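Local atomic coordinates of condensin complex subunit 3 (Schizosaccharomyces pombe, PDB entry 5OQR), a protein that serves as a regulatory subunit of the condensin complex, which is required to convert interphase chromatin into mitotic-like condensed chromosomes. Residues S294-L306 with K332-Q346. Numbering follows the deposited sequence.
Sequences SQLEFPEQFWLEL and KMPEVVQLTYYIERQ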
loop_
_atom_site.group_PDB
_atom_site.type_symbol
_atom_site.label_atom_id
_atom_site.label_comp_id
_atom_site.label_asym_id
_atom_site.label_seq_id
_atom_site.Cartn_x
_atom_site.Cartn_y
_atom_site.Cartn_z
ATOM N N SER A 294 29.837 -1.709 -11.307
ATOM C CA SER A 294 31.139 -1.328 -11.837
ATOM C C SER A 294 31.528 -2.118 -13.077
ATOM O O SER A 294 32.604 -1.875 -13.630
ATOM C CB SER A 294 32.213 -1.509 -10.763
ATOM O OG SER A 294 31.896 -0.777 -9.595
ATOM N N GLN A 295 30.690 -3.049 -13.526
ATOM C CA GLN A 295 30.982 -3.873 -14.690
ATOM C C GLN A 295 30.237 -3.424 -15.938
ATOM O O GLN A 295 30.412 -4.031 -16.998
ATOM C CB GLN A 295 30.647 -5.337 -14.389
ATOM C CG GLN A 295 31.703 -6.042 -13.557
ATOM C CD GLN A 295 31.200 -7.332 -12.948
ATOM O OE1 GLN A 295 30.115 -7.808 -13.279
ATOM N NE2 GLN A 295 31.989 -7.904 -12.046
ATOM N N LEU A 296 29.406 -2.392 -15.840
ATOM C CA LEU A 296 28.728 -1.858 -17.010
ATOM C C LEU A 296 29.657 -0.933 -17.784
ATOM O O LEU A 296 30.344 -0.087 -17.206
ATOM C CB LEU A 296 27.467 -1.097 -16.606
ATOM C CG LEU A 296 26.334 -1.902 -15.971
ATOM C CD1 LEU A 296 25.214 -0.964 -15.555
ATOM C CD2 LEU A 296 25.807 -2.965 -16.919
ATOM N N GLU A 297 29.673 -1.103 -19.101
ATOM C CA GLU A 297 30.473 -0.277 -19.990
ATOM C C GLU A 297 29.573 0.361 -21.037
ATOM O O GLU A 297 28.663 -0.283 -21.568
ATOM C CB GLU A 297 31.574 -1.097 -20.671
ATOM C CG GLU A 297 32.538 -1.753 -19.699
ATOM C CD GLU A 297 33.242 -0.748 -18.806
ATOM O OE1 GLU A 297 33.513 0.379 -19.270
ATOM O OE2 GLU A 297 33.518 -1.084 -17.635
ATOM N N PHE A 298 29.833 1.635 -21.328
ATOM C CA PHE A 298 29.039 2.415 -22.273
ATOM C C PHE A 298 29.955 2.964 -23.361
ATOM O O PHE A 298 30.226 4.171 -23.414
ATOM C CB PHE A 298 28.297 3.544 -21.561
ATOM C CG PHE A 298 27.424 3.073 -20.438
ATOM C CD1 PHE A 298 27.909 3.018 -19.145
ATOM C CD2 PHE A 298 26.121 2.676 -20.675
ATOM C CE1 PHE A 298 27.113 2.580 -18.109
ATOM C CE2 PHE A 298 25.319 2.238 -19.643
ATOM C CZ PHE A 298 25.815 2.191 -18.358
ATOM N N PRO A 299 30.454 2.102 -24.241
ATOM C CA PRO A 299 31.261 2.579 -25.368
ATOM C C PRO A 299 30.414 3.375 -26.349
ATOM O O PRO A 299 29.190 3.459 -26.240
ATOM C CB PRO A 299 31.788 1.288 -25.998
ATOM C CG PRO A 299 30.782 0.254 -25.622
ATOM C CD PRO A 299 30.287 0.639 -24.261
ATOM N N GLU A 300 31.097 3.974 -27.327
ATOM C CA GLU A 300 30.398 4.701 -28.380
ATOM C C GLU A 300 29.358 3.815 -29.052
ATOM O O GLU A 300 28.243 4.260 -29.342
ATOM C CB GLU A 300 31.403 5.225 -29.406
ATOM C CG GLU A 300 30.811 6.156 -30.458
ATOM C CD GLU A 300 30.581 7.566 -29.939
ATOM O OE1 GLU A 300 30.136 8.429 -30.726
ATOM O OE2 GLU A 300 30.845 7.814 -28.743
ATOM N N GLN A 301 29.706 2.550 -29.299
ATOM C CA GLN A 301 28.757 1.607 -29.882
ATOM C C GLN A 301 27.452 1.578 -29.098
ATOM O O GLN A 301 26.367 1.503 -29.684
ATOM C CB GLN A 301 29.382 0.213 -29.920
ATOM C CG GLN A 301 28.472 -0.895 -30.448
ATOM C CD GLN A 301 28.864 -2.265 -29.930
ATOM O OE1 GLN A 301 29.708 -2.390 -29.043
ATOM N NE2 GLN A 301 28.248 -3.302 -30.479
ATOM N N PHE A 302 27.540 1.626 -27.767
ATOM C CA PHE A 302 26.342 1.548 -26.939
ATOM C C PHE A 302 25.356 2.656 -27.286
ATOM O O PHE A 302 24.144 2.425 -27.341
ATOM C CB PHE A 302 26.736 1.621 -25.463
ATOM C CG PHE A 302 25.570 1.632 -24.518
ATOM C CD1 PHE A 302 25.116 0.459 -23.946
ATOM C CD2 PHE A 302 24.936 2.820 -24.190
ATOM C CE1 PHE A 302 24.048 0.467 -23.073
ATOM C CE2 PHE A 302 23.868 2.834 -23.323
ATOM C CZ PHE A 302 23.425 1.657 -22.759
ATOM N N TRP A 303 25.859 3.866 -27.530
ATOM C CA TRP A 303 24.994 5.018 -27.753
ATOM C C TRP A 303 24.491 5.119 -29.185
ATOM O O TRP A 303 23.498 5.814 -29.427
ATOM C CB TRP A 303 25.737 6.298 -27.375
ATOM C CG TRP A 303 26.215 6.268 -25.968
ATOM C CD1 TRP A 303 27.450 5.903 -25.527
ATOM C CD2 TRP A 303 25.453 6.596 -24.802
ATOM N NE1 TRP A 303 27.511 5.991 -24.159
ATOM C CE2 TRP A 303 26.296 6.415 -23.689
ATOM C CE3 TRP A 303 24.142 7.032 -24.592
ATOM C CZ2 TRP A 303 25.868 6.649 -22.386
ATOM C CZ3 TRP A 303 23.723 7.269 -23.297
ATOM C CH2 TRP A 303 24.583 7.079 -22.212
ATOM N N LEU A 304 25.145 4.454 -30.134
ATOM C CA LEU A 304 24.701 4.478 -31.521
ATOM C C LEU A 304 23.681 3.394 -31.834
ATOM O O LEU A 304 23.014 3.470 -32.872
ATOM C CB LEU A 304 25.900 4.329 -32.459
ATOM C CG LEU A 304 27.050 5.309 -32.218
ATOM C CD1 LEU A 304 28.201 5.021 -33.165
ATOM C CD2 LEU A 304 26.587 6.749 -32.360
ATOM N N GLU A 305 23.543 2.398 -30.965
ATOM C CA GLU A 305 22.585 1.313 -31.127
ATOM C C GLU A 305 21.618 1.269 -29.950
ATOM O O GLU A 305 21.295 0.202 -29.425
ATOM C CB GLU A 305 23.308 -0.022 -31.277
ATOM C CG GLU A 305 24.182 -0.120 -32.512
ATOM C CD GLU A 305 25.095 -1.332 -32.481
ATOM O OE1 GLU A 305 26.329 -1.151 -32.555
ATOM O OE2 GLU A 305 24.578 -2.464 -32.368
ATOM N N LEU A 306 21.141 2.434 -29.522
ATOM C CA LEU A 306 20.296 2.510 -28.341
ATOM C C LEU A 306 18.952 1.832 -28.575
ATOM O O LEU A 306 18.391 1.860 -29.672
ATOM C CB LEU A 306 20.072 3.966 -27.934
ATOM C CG LEU A 306 21.221 4.648 -27.191
ATOM C CD1 LEU A 306 20.966 6.138 -27.074
ATOM C CD2 LEU A 306 21.417 4.040 -25.811
ATOM N N LYS A 332 31.851 7.453 -17.042
ATOM C CA LYS A 332 31.438 6.628 -18.168
ATOM C C LYS A 332 30.262 7.227 -18.925
ATOM O O LYS A 332 29.998 6.815 -20.059
ATOM C CB LYS A 332 31.077 5.227 -17.679
ATOM C CG LYS A 332 32.191 4.556 -16.907
ATOM C CD LYS A 332 31.824 3.145 -16.506
ATOM C CE LYS A 332 32.902 2.531 -15.638
ATOM N NZ LYS A 332 32.737 1.061 -15.499
ATOM N N MET A 333 29.556 8.179 -18.331
ATOM C CA MET A 333 28.482 8.856 -19.033
ATOM C C MET A 333 29.054 9.944 -19.939
ATOM O O MET A 333 30.082 10.547 -19.624
ATOM C CB MET A 333 27.499 9.468 -18.043
ATOM C CG MET A 333 26.721 8.451 -17.225
ATOM S SD MET A 333 25.576 7.462 -18.205
ATOM C CE MET A 333 26.559 6.008 -18.552
ATOM N N PRO A 334 28.403 10.215 -21.065
ATOM C CA PRO A 334 29.005 11.082 -22.078
ATOM C C PRO A 334 28.906 12.553 -21.713
ATOM O O PRO A 334 28.096 12.971 -20.886
ATOM C CB PRO A 334 28.180 10.776 -23.330
ATOM C CG PRO A 334 26.846 10.412 -22.805
ATOM C CD PRO A 334 27.083 9.718 -21.487
ATOM N N GLU A 335 29.764 13.336 -22.357
ATOM C CA GLU A 335 29.692 14.780 -22.254
ATOM C C GLU A 335 28.491 15.292 -23.043
ATOM O O GLU A 335 27.967 14.622 -23.936
ATOM C CB GLU A 335 30.982 15.413 -22.774
ATOM C CG GLU A 335 32.250 14.868 -22.123
ATOM C CD GLU A 335 32.750 15.743 -20.993
ATOM O OE1 GLU A 335 33.165 16.889 -21.268
ATOM O OE2 GLU A 335 32.720 15.289 -19.829
ATOM N N VAL A 336 28.050 16.502 -22.698
ATOM C CA VAL A 336 26.859 17.059 -23.332
ATOM C C VAL A 336 27.035 17.147 -24.840
ATOM O O VAL A 336 26.062 17.015 -25.593
ATOM C CB VAL A 336 26.530 18.436 -22.725
ATOM C CG1 VAL A 336 26.242 18.309 -21.244
ATOM C CG2 VAL A 336 27.665 19.392 -22.962
ATOM N N VAL A 337 28.262 17.380 -25.309
ATOM C CA VAL A 337 28.513 17.437 -26.747
ATOM C C VAL A 337 28.117 16.121 -27.401
ATOM O O VAL A 337 27.383 16.095 -28.395
ATOM C CB VAL A 337 29.989 17.779 -27.019
ATOM C CG1 VAL A 337 30.286 17.742 -28.515
ATOM C CG2 VAL A 337 30.328 19.146 -26.446
ATOM N N GLN A 338 28.602 15.007 -26.853
ATOM C CA GLN A 338 28.224 13.700 -27.375
ATOM C C GLN A 338 26.741 13.439 -27.155
ATOM O O GLN A 338 26.072 12.851 -28.013
ATOM C CB GLN A 338 29.055 12.605 -26.710
ATOM C CG GLN A 338 30.555 12.862 -26.662
ATOM C CD GLN A 338 31.235 12.054 -25.575
ATOM O OE1 GLN A 338 31.742 12.608 -24.599
ATOM N NE2 GLN A 338 31.244 10.738 -25.732
ATOM N N LEU A 339 26.212 13.870 -26.009
ATOM C CA LEU A 339 24.799 13.665 -25.710
ATOM C C LEU A 339 23.920 14.387 -26.720
ATOM O O LEU A 339 22.971 13.810 -27.260
ATOM C CB LEU A 339 24.497 14.145 -24.292
ATOM C CG LEU A 339 23.071 13.923 -23.793
ATOM C CD1 LEU A 339 22.828 12.454 -23.502
ATOM C CD2 LEU A 339 22.810 14.768 -22.566
ATOM N N THR A 340 24.219 15.661 -26.983
ATOM C CA THR A 340 23.496 16.394 -28.016
ATOM C C THR A 340 23.543 15.644 -29.339
ATOM O O THR A 340 22.543 15.569 -30.059
ATOM C CB THR A 340 24.083 17.797 -28.180
ATOM O OG1 THR A 340 24.168 18.437 -26.901
ATOM C CG2 THR A 340 23.214 18.640 -29.101
ATOM N N TYR A 341 24.700 15.074 -29.670
ATOM C CA TYR A 341 24.827 14.293 -30.893
ATOM C C TYR A 341 23.973 13.031 -30.833
ATOM O O TYR A 341 23.269 12.708 -31.798
ATOM C CB TYR A 341 26.301 13.958 -31.126
ATOM C CG TYR A 341 26.571 12.985 -32.248
ATOM C CD1 TYR A 341 27.161 11.756 -31.994
ATOM C CD2 TYR A 341 26.246 13.296 -33.560
ATOM C CE1 TYR A 341 27.418 10.865 -33.011
ATOM C CE2 TYR A 341 26.498 12.408 -34.586
ATOM C CZ TYR A 341 27.087 11.195 -34.306
ATOM O OH TYR A 341 27.341 10.300 -35.320
ATOM N N TYR A 342 24.006 12.315 -29.707
ATOM C CA TYR A 342 23.217 11.091 -29.582
ATOM C C TYR A 342 21.727 11.381 -29.698
ATOM O O TYR A 342 20.980 10.606 -30.304
ATOM C CB TYR A 342 23.514 10.402 -28.252
ATOM C CG TYR A 342 24.958 10.010 -28.054
ATOM C CD1 TYR A 342 25.742 9.591 -29.119
ATOM C CD2 TYR A 342 25.539 10.058 -26.794
ATOM C CE1 TYR A 342 27.062 9.231 -28.935
ATOM C CE2 TYR A 342 26.853 9.703 -26.601
ATOM C CZ TYR A 342 27.611 9.289 -27.674
ATOM O OH TYR A 342 28.924 8.934 -27.475
ATOM N N ILE A 343 21.273 12.487 -29.109
ATOM C CA ILE A 343 19.869 12.867 -29.222
ATOM C C ILE A 343 19.513 13.154 -30.675
ATOM O O ILE A 343 18.447 12.758 -31.159
ATOM C CB ILE A 343 19.572 14.076 -28.313
ATOM C CG1 ILE A 343 19.686 13.667 -26.845
ATOM C CG2 ILE A 343 18.184 14.653 -28.599
ATOM C CD1 ILE A 343 19.608 14.823 -25.860
ATOM N N GLU A 344 20.400 13.841 -31.397
ATOM C CA GLU A 344 20.070 14.258 -32.756
ATOM C C GLU A 344 20.034 13.079 -33.722
ATOM O O GLU A 344 19.213 13.068 -34.645
ATOM C CB GLU A 344 21.049 15.328 -33.229
ATOM C CG GLU A 344 20.882 16.637 -32.475
ATOM C CD GLU A 344 21.085 17.857 -33.340
ATOM O OE1 GLU A 344 22.241 18.316 -33.449
ATOM O OE2 GLU A 344 20.090 18.356 -33.911
ATOM N N ARG A 345 20.894 12.079 -33.529
ATOM C CA ARG A 345 20.750 10.843 -34.291
ATOM C C ARG A 345 19.373 10.235 -34.078
ATOM O O ARG A 345 18.772 9.693 -35.011
ATOM C CB ARG A 345 21.826 9.833 -33.891
ATOM C CG ARG A 345 23.240 10.242 -34.215
ATOM C CD ARG A 345 24.211 9.109 -33.926
ATOM N NE ARG A 345 24.199 8.080 -34.966
ATOM C CZ ARG A 345 23.644 6.877 -34.851
ATOM N NH1 ARG A 345 23.040 6.504 -33.730
ATOM N NH2 ARG A 345 23.702 6.029 -35.870
ATOM N N GLN A 346 18.860 10.312 -32.848
ATOM C CA GLN A 346 17.593 9.670 -32.531
ATOM C C GLN A 346 16.416 10.404 -33.159
ATOM O O GLN A 346 15.402 9.777 -33.481
ATOM C CB GLN A 346 17.428 9.584 -31.012
ATOM C CG GLN A 346 16.619 8.391 -30.538
ATOM C CD GLN A 346 17.255 7.062 -30.900
ATOM O OE1 GLN A 346 16.581 6.150 -31.372
ATOM N NE2 GLN A 346 18.556 6.946 -30.678
HETATM O O HOH W 1 30.211 0.645 -14.848
HETATM O O HOH W 2 22.325 8.100 -30.981
#
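The indole of Trp-303 has Tyr-342 and Pro-334 over one face and the methyl of Met-333 at its edge; Phe-302 meets the opposite face edge-on, with CD2 over its centre. The Tyr-342 ring has Trp-303 CB over one face, Gln-338 O over the other, and Glu-300 OE1 and Pro-334 CG at the edge. An offset stack follows from planes only 6° apart and 4.6 Å between the centroids of the Trp-303 five-membered ring and the Tyr-342 ring. Trp-303 CB lies 3.4 Å from the Tyr-342 ring centroid, a CH-pi contact almost on the normal, while Pro-334 CG makes another over the indole six-membered ring. Met-333 bends at chi2 and chi3, which carries CE over the Phe-298 face, 3.5 Å from its centroid.

Tyr-342 OH donates to Glu-300 OE2 (2.6 Å) from above the carboxylate plane; Glu-300 gets there with CG anti to the backbone N (chi1 -172°) and a bend at chi2. A phenylalanine in place of Tyr-342 would probably leave the Glu-300 carboxylate without this donor and free to turn. At one end, extended Lys-332 places NZ 3.1 Å from Glu-297 OE2 in a salt bridge and bonds Leu-296 O. At the other, Arg-345 NH1 donates to Leu-304 O (3.2 Å), its guanidinium lying against Leu-304 CD2.

Helix 308-324 adds Ala-314 against Trp-303. Short helix 300-304 and the non-helical lead-ins pack against helix 336-346, inclined at 34° but running the same way, consistent with the helical-repeat solenoid of a HEAT-repeat condensin subunit.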